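Side-chain contacts in pullulanase (Bacillus acidopullulyticus, PDB 2WAN), which hydrolyses alpha-1,6-glucosidic linkages in pullulan and probably the branch points of starch-derived alpha-glucans: residues F721-A724 / P725-I729; H764-V767 / F768-G772; Y816-S819 / M820-R824; Q826-A829 / F830-T833; Q910-A913 / I914-L917. All blocks are in the same frame, centred on the assembly; numbering follows the deposited sequence.

Contact 1. Residues F721-A724 / P725-I729; sequences FTSA and PSETI. With ACT (acetate ion), chain Q.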
# COMPACT_ATOMS: atom_id res chain seq x y z
N PHE A 721 11.27 -13.82 -2.14
CA PHE A 721 11.19 -12.36 -2.33
C PHE A 721 11.63 -11.50 -1.14
O PHE A 721 11.53 -10.27 -1.21
CB PHE A 721 9.77 -11.95 -2.78
CG PHE A 721 8.71 -12.26 -1.76
CD1 PHE A 721 8.43 -11.37 -0.73
CD2 PHE A 721 8.02 -13.47 -1.82
CE1 PHE A 721 7.46 -11.67 0.24
CE2 PHE A 721 7.06 -13.77 -0.87
CZ PHE A 721 6.78 -12.87 0.18
N THR A 722 12.11 -12.11 -0.06
CA THR A 722 12.53 -11.33 1.12
C THR A 722 14.03 -11.35 1.36
O THR A 722 14.71 -12.28 0.93
CB THR A 722 11.85 -11.78 2.45
OG1 THR A 722 12.34 -13.07 2.81
CG2 THR A 722 10.34 -11.79 2.32
N SER A 723 14.52 -10.32 2.04
CA SER A 723 15.88 -10.31 2.57
C SER A 723 15.95 -10.70 4.04
O SER A 723 17.03 -11.00 4.57
CB SER A 723 16.50 -8.92 2.39
OG SER A 723 16.74 -8.70 1.01
N ALA A 724 14.79 -10.66 4.71
CA ALA A 724 14.68 -10.99 6.12
C ALA A 724 13.25 -11.50 6.36
O ALA A 724 12.34 -11.07 5.66
CB ALA A 724 14.95 -9.73 6.98
N PRO A 725 13.06 -12.42 7.33
CA PRO A 725 11.71 -12.98 7.51
C PRO A 725 10.65 -11.96 7.98
O PRO A 725 9.45 -12.17 7.77
CB PRO A 725 11.92 -14.09 8.56
CG PRO A 725 13.17 -13.66 9.32
CD PRO A 725 14.03 -13.00 8.28
N SER A 726 11.09 -10.87 8.61
CA SER A 726 10.17 -9.77 8.94
C SER A 726 9.47 -9.13 7.74
O SER A 726 8.49 -8.41 7.92
CB SER A 726 10.93 -8.68 9.72
OG SER A 726 12.01 -8.20 8.94
N GLU A 727 9.97 -9.39 6.52
CA GLU A 727 9.39 -8.80 5.31
C GLU A 727 8.21 -9.57 4.71
O GLU A 727 7.60 -9.08 3.76
CB GLU A 727 10.48 -8.61 4.23
CG GLU A 727 11.56 -7.67 4.73
CD GLU A 727 12.74 -7.57 3.78
OE1 GLU A 727 12.72 -8.24 2.72
OE2 GLU A 727 13.69 -6.83 4.11
N THR A 728 7.90 -10.75 5.26
CA THR A 728 6.76 -11.51 4.78
C THR A 728 5.68 -11.63 5.85
O THR A 728 5.94 -12.08 6.98
CB THR A 728 7.14 -12.94 4.23
OG1 THR A 728 5.95 -13.62 3.82
CG2 THR A 728 7.88 -13.80 5.31
N ILE A 729 4.47 -11.22 5.46
CA ILE A 729 3.26 -11.46 6.27
C ILE A 729 2.58 -12.72 5.73
O ILE A 729 1.94 -12.69 4.67
CB ILE A 729 2.29 -10.25 6.23
CG1 ILE A 729 3.04 -8.92 6.38
CG2 ILE A 729 1.15 -10.42 7.31
CD1 ILE A 729 3.85 -8.76 7.70
C ACT Q . 18.57 -10.65 -1.14
O ACT Q . 17.54 -10.86 -0.47
OXT ACT Q . 18.48 -9.79 -2.04
CH3 ACT Q . 19.84 -11.41 -0.88

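Contact 2. Residues H764-V767 / F768-G772; sequences HAVV and FTSQG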
# COMPACT_ATOMS: atom_id res chain seq x y z
N HIS A 764 -3.82 -23.13 8.90
CA HIS A 764 -3.36 -22.18 9.93
C HIS A 764 -2.11 -22.68 10.67
O HIS A 764 -1.26 -21.87 11.04
CB HIS A 764 -4.51 -21.79 10.90
CG HIS A 764 -5.60 -20.99 10.24
ND1 HIS A 764 -5.60 -19.61 10.17
CD2 HIS A 764 -6.73 -21.40 9.60
CE1 HIS A 764 -6.68 -19.20 9.52
NE2 HIS A 764 -7.37 -20.27 9.16
N ALA A 765 -1.96 -24.00 10.85
CA ALA A 765 -0.75 -24.54 11.50
C ALA A 765 0.51 -24.17 10.71
O ALA A 765 1.53 -23.83 11.30
CB ALA A 765 -0.84 -26.06 11.67
N VAL A 766 0.43 -24.24 9.38
CA VAL A 766 1.54 -23.80 8.53
C VAL A 766 1.84 -22.32 8.80
O VAL A 766 3.00 -21.95 8.99
CB VAL A 766 1.27 -24.05 7.02
CG1 VAL A 766 2.45 -23.54 6.17
CG2 VAL A 766 1.06 -25.55 6.75
N VAL A 767 0.81 -21.48 8.80
CA VAL A 767 1.01 -20.05 9.07
C VAL A 767 1.71 -19.84 10.43
O VAL A 767 2.67 -19.06 10.53
CB VAL A 767 -0.30 -19.25 8.97
CG1 VAL A 767 -0.08 -17.78 9.44
CG2 VAL A 767 -0.83 -19.27 7.54
N PHE A 768 1.25 -20.55 11.46
CA PHE A 768 1.77 -20.33 12.81
C PHE A 768 3.15 -20.94 13.06
O PHE A 768 3.83 -20.56 14.04
CB PHE A 768 0.78 -20.87 13.86
CG PHE A 768 -0.58 -20.19 13.86
CD1 PHE A 768 -0.69 -18.81 13.71
CD2 PHE A 768 -1.73 -20.94 14.03
CE1 PHE A 768 -1.95 -18.18 13.76
CE2 PHE A 768 -2.99 -20.35 14.06
CZ PHE A 768 -3.10 -18.96 13.94
N THR A 769 3.58 -21.88 12.21
CA THR A 769 4.87 -22.55 12.45
C THR A 769 5.95 -22.20 11.42
O THR A 769 7.09 -22.71 11.52
CB THR A 769 4.74 -24.09 12.57
OG1 THR A 769 4.07 -24.62 11.43
CG2 THR A 769 3.96 -24.45 13.84
N SER A 770 5.61 -21.34 10.46
CA SER A 770 6.55 -20.86 9.42
C SER A 770 7.35 -19.67 9.95
O SER A 770 6.84 -18.86 10.74
CB SER A 770 5.79 -20.44 8.17
OG SER A 770 5.28 -21.58 7.48
N GLN A 771 8.59 -19.55 9.50
CA GLN A 771 9.34 -18.30 9.74
C GLN A 771 8.64 -17.14 9.04
O GLN A 771 8.06 -17.31 7.97
CB GLN A 771 10.79 -18.42 9.23
CG GLN A 771 11.56 -19.63 9.79
CD GLN A 771 11.78 -19.54 11.30
OE1 GLN A 771 12.12 -18.48 11.82
NE2 GLN A 771 11.57 -20.66 11.99
N GLY A 772 8.69 -15.95 9.65
CA GLY A 772 7.97 -14.80 9.11
C GLY A 772 6.97 -14.24 10.11
O GLY A 772 7.05 -14.51 11.33
O HOH W 1 4.59 -17.16 9.94

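Contact 3. Residues Y816-S819 / M820-R824; sequences YFSS and MIHLR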
# COMPACT_ATOMS: atom_id res chain seq x y z
N TYR A 816 -7.40 -25.47 19.61
CA TYR A 816 -6.29 -25.86 18.73
C TYR A 816 -5.52 -24.63 18.25
O TYR A 816 -4.29 -24.59 18.32
CB TYR A 816 -6.80 -26.70 17.56
CG TYR A 816 -5.68 -27.28 16.72
CD1 TYR A 816 -5.14 -26.58 15.64
CD2 TYR A 816 -5.18 -28.56 16.99
CE1 TYR A 816 -4.10 -27.10 14.88
CE2 TYR A 816 -4.15 -29.11 16.23
CZ TYR A 816 -3.62 -28.38 15.17
OH TYR A 816 -2.60 -28.91 14.41
N PHE A 817 -6.25 -23.64 17.72
CA PHE A 817 -5.61 -22.37 17.33
C PHE A 817 -4.83 -21.76 18.50
O PHE A 817 -3.68 -21.38 18.34
CB PHE A 817 -6.64 -21.35 16.86
CG PHE A 817 -7.04 -21.47 15.40
CD1 PHE A 817 -7.65 -22.64 14.92
CD2 PHE A 817 -6.90 -20.39 14.54
CE1 PHE A 817 -8.07 -22.74 13.60
CE2 PHE A 817 -7.33 -20.48 13.20
CZ PHE A 817 -7.92 -21.67 12.74
N SER A 818 -5.46 -21.68 19.68
CA SER A 818 -4.83 -21.09 20.86
C SER A 818 -3.56 -21.86 21.22
O SER A 818 -2.52 -21.25 21.51
CB SER A 818 -5.80 -21.08 22.05
OG SER A 818 -5.14 -20.64 23.23
N SER A 819 -3.61 -23.19 21.15
CA SER A 819 -2.46 -24.01 21.53
C SER A 819 -1.27 -23.78 20.57
O SER A 819 -0.12 -23.72 21.02
CB SER A 819 -2.83 -25.50 21.56
OG SER A 819 -3.72 -25.77 22.65
N MET A 820 -1.56 -23.66 19.27
CA MET A 820 -0.55 -23.35 18.25
C MET A 820 0.05 -21.98 18.46
O MET A 820 1.27 -21.80 18.34
CB MET A 820 -1.14 -23.42 16.84
CG MET A 820 -1.05 -24.79 16.23
SD MET A 820 0.65 -25.34 15.81
CE MET A 820 0.16 -26.95 15.16
N ILE A 821 -0.81 -21.00 18.74
CA ILE A 821 -0.34 -19.62 18.92
C ILE A 821 0.55 -19.53 20.17
O ILE A 821 1.65 -18.97 20.11
CB ILE A 821 -1.52 -18.65 18.98
CG1 ILE A 821 -2.14 -18.53 17.59
CG2 ILE A 821 -1.08 -17.24 19.49
CD1 ILE A 821 -3.59 -18.05 17.61
N HIS A 822 0.10 -20.11 21.28
CA HIS A 822 0.92 -20.11 22.51
C HIS A 822 2.25 -20.84 22.35
O HIS A 822 3.27 -20.39 22.88
CB HIS A 822 0.12 -20.69 23.68
CG HIS A 822 -1.00 -19.80 24.14
ND1 HIS A 822 -0.89 -18.95 25.21
CD2 HIS A 822 -2.25 -19.62 23.65
CE1 HIS A 822 -2.03 -18.30 25.38
NE2 HIS A 822 -2.87 -18.69 24.44
N LEU A 823 2.25 -21.94 21.60
CA LEU A 823 3.51 -22.64 21.30
C LEU A 823 4.52 -21.71 20.58
O LEU A 823 5.68 -21.61 21.00
CB LEU A 823 3.25 -23.90 20.47
CG LEU A 823 4.52 -24.75 20.21
CD1 LEU A 823 4.89 -25.57 21.44
CD2 LEU A 823 4.25 -25.66 19.03
N ARG A 824 4.09 -21.05 19.51
CA ARG A 824 4.93 -20.07 18.82
C ARG A 824 5.41 -18.97 19.77
O ARG A 824 6.61 -18.58 19.73
CB ARG A 824 4.20 -19.44 17.63
CG ARG A 824 5.13 -18.62 16.74
CD ARG A 824 4.37 -17.77 15.72
NE ARG A 824 5.30 -16.96 14.90
CZ ARG A 824 5.98 -17.42 13.84
NH1 ARG A 824 5.89 -18.69 13.46
NH2 ARG A 824 6.79 -16.59 13.17

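Contact 4. Residues Q826-A829 / F830-T833; sequences QHPA and FRMT. With SO4 (sulfate ion), chain J.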
# COMPACT_ATOMS: atom_id res chain seq x y z
N GLN A 826 5.97 -19.09 22.84
CA GLN A 826 6.90 -19.64 23.83
C GLN A 826 8.24 -20.07 23.24
O GLN A 826 9.21 -20.26 23.99
CB GLN A 826 6.26 -20.84 24.53
CG GLN A 826 5.19 -20.47 25.56
CD GLN A 826 5.75 -19.64 26.72
OE1 GLN A 826 5.05 -18.77 27.27
NE2 GLN A 826 7.00 -19.90 27.09
N HIS A 827 8.27 -20.24 21.91
CA HIS A 827 9.42 -20.86 21.26
C HIS A 827 9.99 -20.02 20.16
O HIS A 827 9.51 -20.07 19.02
CB HIS A 827 9.06 -22.29 20.80
CG HIS A 827 8.94 -23.22 21.95
ND1 HIS A 827 10.04 -23.72 22.61
CD2 HIS A 827 7.85 -23.65 22.63
CE1 HIS A 827 9.63 -24.44 23.63
NE2 HIS A 827 8.31 -24.41 23.67
N PRO A 828 11.03 -19.23 20.49
CA PRO A 828 11.61 -18.29 19.53
C PRO A 828 12.31 -18.93 18.31
O PRO A 828 12.63 -18.23 17.35
CB PRO A 828 12.55 -17.43 20.40
CG PRO A 828 12.95 -18.32 21.55
CD PRO A 828 11.68 -19.15 21.82
N ALA A 829 12.52 -20.25 18.32
CA ALA A 829 13.03 -20.97 17.13
C ALA A 829 12.11 -20.78 15.93
O ALA A 829 12.57 -20.76 14.79
CB ALA A 829 13.18 -22.46 17.43
N PHE A 830 10.81 -20.63 16.20
CA PHE A 830 9.83 -20.34 15.16
C PHE A 830 9.89 -18.91 14.62
O PHE A 830 9.23 -18.59 13.62
CB PHE A 830 8.41 -20.60 15.69
CG PHE A 830 8.11 -22.05 15.98
CD1 PHE A 830 7.96 -22.97 14.94
CD2 PHE A 830 7.97 -22.48 17.30
CE1 PHE A 830 7.67 -24.32 15.22
CE2 PHE A 830 7.67 -23.82 17.59
CZ PHE A 830 7.53 -24.74 16.54
N ARG A 831 10.72 -18.07 15.26
CA ARG A 831 10.70 -16.63 15.03
C ARG A 831 12.12 -16.10 14.86
O ARG A 831 12.50 -15.05 15.40
CB ARG A 831 10.01 -15.93 16.21
CG ARG A 831 8.54 -16.32 16.34
CD ARG A 831 7.90 -15.61 17.53
NE ARG A 831 8.11 -16.32 18.78
CZ ARG A 831 8.89 -15.93 19.79
NH1 ARG A 831 9.62 -14.81 19.72
NH2 ARG A 831 8.95 -16.68 20.88
N MET A 832 12.93 -16.83 14.09
CA MET A 832 14.27 -16.32 13.74
C MET A 832 14.15 -14.98 13.02
O MET A 832 13.14 -14.71 12.33
CB MET A 832 15.04 -17.36 12.91
CG MET A 832 15.38 -18.56 13.74
SD MET A 832 16.36 -19.77 12.83
CE MET A 832 15.12 -21.04 12.48
N THR A 833 15.15 -14.11 13.19
CA THR A 833 15.03 -12.73 12.72
C THR A 833 15.89 -12.39 11.49
O THR A 833 15.69 -11.34 10.86
CB THR A 833 15.34 -11.71 13.84
OG1 THR A 833 16.70 -11.87 14.26
CG2 THR A 833 14.40 -11.88 15.07
S SO4 J . 10.80 -14.17 23.09
O1 SO4 J . 12.00 -14.00 23.89
O2 SO4 J . 9.69 -13.42 23.69
O3 SO4 J . 10.42 -15.61 23.09
O4 SO4 J . 11.04 -13.64 21.73

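Contact 5. Residues Q910-A913 / I914-L917; sequences QVPA and ISTL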
# COMPACT_ATOMS: atom_id res chain seq x y z
N GLN A 910 4.76 -42.02 13.39
CA GLN A 910 3.60 -41.94 12.51
C GLN A 910 2.86 -40.62 12.72
O GLN A 910 2.63 -40.20 13.86
CB GLN A 910 2.69 -43.14 12.77
CG GLN A 910 1.56 -43.30 11.76
CD GLN A 910 0.79 -44.58 11.98
OE1 GLN A 910 1.36 -45.67 12.04
NE2 GLN A 910 -0.53 -44.46 12.10
N VAL A 911 2.53 -39.95 11.62
CA VAL A 911 1.81 -38.69 11.67
C VAL A 911 0.39 -38.93 11.17
O VAL A 911 0.23 -39.29 9.99
CB VAL A 911 2.46 -37.63 10.75
CG1 VAL A 911 1.68 -36.32 10.84
CG2 VAL A 911 3.96 -37.43 11.11
N PRO A 912 -0.63 -38.71 12.03
CA PRO A 912 -2.01 -38.95 11.56
C PRO A 912 -2.42 -38.15 10.32
O PRO A 912 -1.83 -37.10 10.00
CB PRO A 912 -2.88 -38.52 12.75
CG PRO A 912 -2.00 -38.59 13.94
CD PRO A 912 -0.59 -38.33 13.45
N ALA A 913 -3.42 -38.67 9.62
CA ALA A 913 -3.99 -38.02 8.44
C ALA A 913 -4.39 -36.57 8.73
O ALA A 913 -4.86 -36.26 9.84
CB ALA A 913 -5.21 -38.80 7.97
N ILE A 914 -4.19 -35.70 7.73
CA ILE A 914 -4.54 -34.26 7.79
C ILE A 914 -4.19 -33.63 9.15
O ILE A 914 -5.07 -33.19 9.89
CB ILE A 914 -6.03 -33.98 7.44
CG1 ILE A 914 -6.53 -34.97 6.38
CG2 ILE A 914 -6.21 -32.53 6.96
CD1 ILE A 914 -7.95 -34.68 5.91
N SER A 915 -2.90 -33.63 9.47
CA SER A 915 -2.47 -33.08 10.75
C SER A 915 -1.04 -32.59 10.72
O SER A 915 -0.31 -32.76 9.72
CB SER A 915 -2.61 -34.15 11.84
OG SER A 915 -1.56 -35.10 11.74
N THR A 916 -0.65 -31.96 11.82
CA THR A 916 0.72 -31.48 12.01
C THR A 916 1.34 -32.20 13.19
O THR A 916 0.72 -32.31 14.27
CB THR A 916 0.74 -29.94 12.24
OG1 THR A 916 0.19 -29.29 11.09
CG2 THR A 916 2.20 -29.44 12.46
N LEU A 917 2.53 -32.74 12.98
CA LEU A 917 3.31 -33.41 14.04
C LEU A 917 4.33 -32.41 14.55
O LEU A 917 4.96 -31.72 13.75
CB LEU A 917 4.06 -34.63 13.46
CG LEU A 917 5.06 -35.33 14.40
CD1 LEU A 917 4.32 -36.27 15.35
CD2 LEU A 917 6.15 -36.06 13.60

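Contact 1. Residues F721-A724 / P725-I729
The carboxylate of Glu-727 reaches back over the preceding turn: its OE1 accepts the backbone N-H of Ser-723 at 2.8 Å, almost straight at 169°, with the donor lying well above the carboxylate plane. On the way, the Glu-727 side chain runs antiparallel to that of Thr-722, with CB of Glu-727 3.7 Å from CG2 of Thr-722. The chain beyond CG is extended (chi2 173°), which carries the acid the full span to the far side of the turn. A second bond closes the turn, from Glu-727 N to Ala-724 O at 3.0 Å, the i to i+3 spacing of the short 3-10 segment 725-727. This segment leads directly into strand 728-730, the seventh of the eight parallel strands of the catalytic barrel, so the contact sits at the N-terminal end of the barrel strands, whereas active sites of such barrels lie at the C-terminal ends. The Phe-721 ring crosses Thr-728 at about a right angle, CZ of Phe-721 coming obliquely to 3.8 Å from Thr-728 OG1; that hydroxyl is bonded to Asn-730. Further out, Gln-671 also bonds to Glu-727 OE1 and Gly-673 N to OE2, so three donors fix the rotation of the carboxylate and probably favour its ionised form. Thr-722 OG1 is bonded to Gly-716 O. Ala-724 N is buried without a polar partner. On the exposed side, Ser-723 OG donates to an acetate oxygen at 2.7 Å, an ion that Lys-672 also holds and that probably came from the crystallisation liquor.

Contact 2. Residues H764-V767 / F768-G772
His-764 meets Phe-768 one helical turn on: its carbonyl O accepts Phe-768 N at 2.9 Å, and its CB touches ring atom CE2 of Phe-768 at 3.8 Å. Phe-768 CG stands beside the Phe-768 backbone N (chi1 -62°), which lays the ring back along the helix, and CD2 of Phe-768 comes within 3.2 Å of His-764 O. Next, Ala-765 O takes the hydroxyl of Thr-769, OG1 to O 2.7 Å, along with a weak bond from Thr-769 N; the same hydroxyl also bonds to Tyr-872 OH, which links the helix end to strand 868-873. Val-766 O is gripped from opposite faces of its carbonyl plane, by Thr-769 N at 3.3 Å and by Ser-770 OG at 2.8 Å. A weak bond from Ser-770 N to Val-766 O adds to this, so the hydroxyl stands in for the backbone bonding that fades where Ser-770 leaves helical geometry. Val-767 O is satisfied by a water that donates to it at 2.8 Å and also donates to Ser-770 O, bridging the last turn to the segment after it. All of this forms the C-terminal end of helix 753-769, just before strand 773-777 of the barrel. Ala-765, Phe-768 and Thr-769 pack on Met-820 of helix 811-826, Val-766 and Val-767 lean on Leu-687 of helix 681-688, and Val-766, Thr-769 and Ser-770 touch strand 868-873 of the C-terminal beta domain.

Contact 3. Residues Y816-S819 / M820-R824
Phe-817 O accepts the N-H of Ile-821 at 2.9 Å, nearly along the C=O axis and with an N-H...O angle of 159°. The same oxygen is sheltered by the Ile-821 side chain, whose CG1 lies 3.3 Å and CD1 3.4 Å from it, because CG1 is swung back beside its own backbone N (chi1 -71°). One residue earlier, Tyr-816 O receives Met-820 N at 3.0 Å, and the two side chains lie alongside each other, pointing the same way. Tyr-816 extends with CG opposite its backbone N (chi1 -173°), while Met-820 bends at chi2, which lays its methyl CE obliquely against the phenol end, 3.5 Å from Tyr-816 OH. These are the i to i+4 neighbours of a regular alpha-helix, 811-826, which comes after the last barrel strand 773-777 in the chain and packs between helix 753-769 and the C-terminal beta domain. On the flank of helix 753-769, the Phe-817 ring meets that of His-764. The beta domain covers another flank, with Ile-897 against Tyr-816, Ser-819 and Met-820, and Ile-918 against Met-820 and Leu-823. Ser-819 O closes the next turn by accepting Leu-823 N at 3.0 Å, and Leu-823 CB rests 3.4 Å from that oxygen. Ser-818 OG and His-822 NE2 both bond to Glu-480 O, at the end of helix 474-481, whereas Ser-819 OG turns back to Asp-815 O of its own helix.

Contact 4. Residues Q826-A829 / F830-T833
One face of the Arg-831 guanidinium covers Pro-828 CA, 3.4 Å from its plane and displaced toward the rim, while a sulfate approaches in the guanidinium plane at its edge. The Arg-831 side chain starts beside its backbone N and folds at chi3 (-85°), which brings the planar group back over the proline. Two nearly straight bonds then hold the anion: Arg-831 NH1 to sulfate O4 at 2.7 Å, and Arg-831 NH2 to sulfate O3 at 2.9 Å, the paired-donor geometry that suits a tetrahedral oxyanion. Pro-828 CB stands 3.9 Å from sulfate O3, so the pyrrolidine ring also borders the site. Phe-830 is turned the other way, into the protein. The ring edge meets His-827 O, 3.3 Å from Phe-830 CD2, and the same ring atom lies 3.7 Å from His-827 CB. Underneath, two backbone bonds close a 3-10 turn, Phe-830 N to His-827 O and the shorter Arg-831 N to Pro-828 O at 2.8 Å. On the far side of the turn, Met-832 bends at chi3 so that its methyl CE comes 3.5 Å from Ala-829 O. The turn follows helix 811-826, and Ala-829 and Phe-830 pack on strands 852-856 and 868-873. His-827 stacks on Trp-865 and bonds to Asp-863 through ND1 and Glu-899 through NE2, so its imidazole may well be doubly protonated. Arg-831 also donates from NE to Arg-824 O. Its NH1 serves both a salt bridge to Asp-432 and the sulfate, probably from the crystallisation liquor, which is consistent with the arginine keeping enough positive character to hold an anion.

Contact 5. Residues Q910-A913 / I914-L917
A G1 beta bulge starts the last strand of the C-terminal all-beta domain: Ile-914 and Ser-915 together face Asn-873 of the neighbouring strand 868-873. Ile-914 takes the positive phi of such a bulge (phi 41°), and the chain thereby swings from strand 908-911 into strand 915-920. Across the bend, Ser-915 OG donates to Pro-912 O at 2.7 Å, from above the carbonyl plane. The hydroxyl stands between its own backbone N and carbonyl carbon (chi1 76°), turned inward to the bend, where Val-911 CG1 also approaches Ser-915 OG at 3.6 Å. Pro-912 O has a second donor in Asn-873 ND2, so the bulge partner holds the same carbonyl as the serine. Further along the two strands, Val-911 and Leu-917 cross obliquely, joined by CG2 of Val-911 and CD2 of Leu-917 at 3.6 Å. Leu-917 CB touches both valine branches, 3.7 Å from CG2 and 3.9 Å from CG1 of Val-911. The isoleucine side chain goes the other way, away from the bend and onto Lys-758 and Met-759 of helix 753-769. A glycerol, probably from the crystallisation liquor, is bonded to Ile-914 O. The two strands do not pair with each other: 908-911 pairs with 879-882, and 915-920 with 868-873 and 888-893. Val-911 thus meets Leu-917 between strands of two different sheets, and Leu-893 backs both Pro-912 and Leu-917. A left-handed residue at the first position, usually glycine but here an isoleucine, followed by an extended one marks the G1 bulge.

Contacts 2, 3 and 4 form a tight cluster, with centres 11 to 13 Å apart. Arg-824 joins contact 3 to contact 2: its NH1 lies 2.8 Å from Phe-768 O and 2.9 Å from Ser-770 O. Leu-823 CD2 packs 4.1 Å from Phe-830 CE2 between contacts 3 and 4. Gln-771 ties contact 2 to contact 4, OE1 to Met-832 N at 2.9 Å. Contact 5 touches contacts 2 and 3 through Thr-916, and contacts 2 to 5 trace the interface between barrel and C-terminal beta domain. Contact 1, meeting contact 4 through Pro-725 and contact 2 through Gly-772, lies at the N-terminal end of strand 728-730, opposite the strand ends where such barrels usually carry the active site.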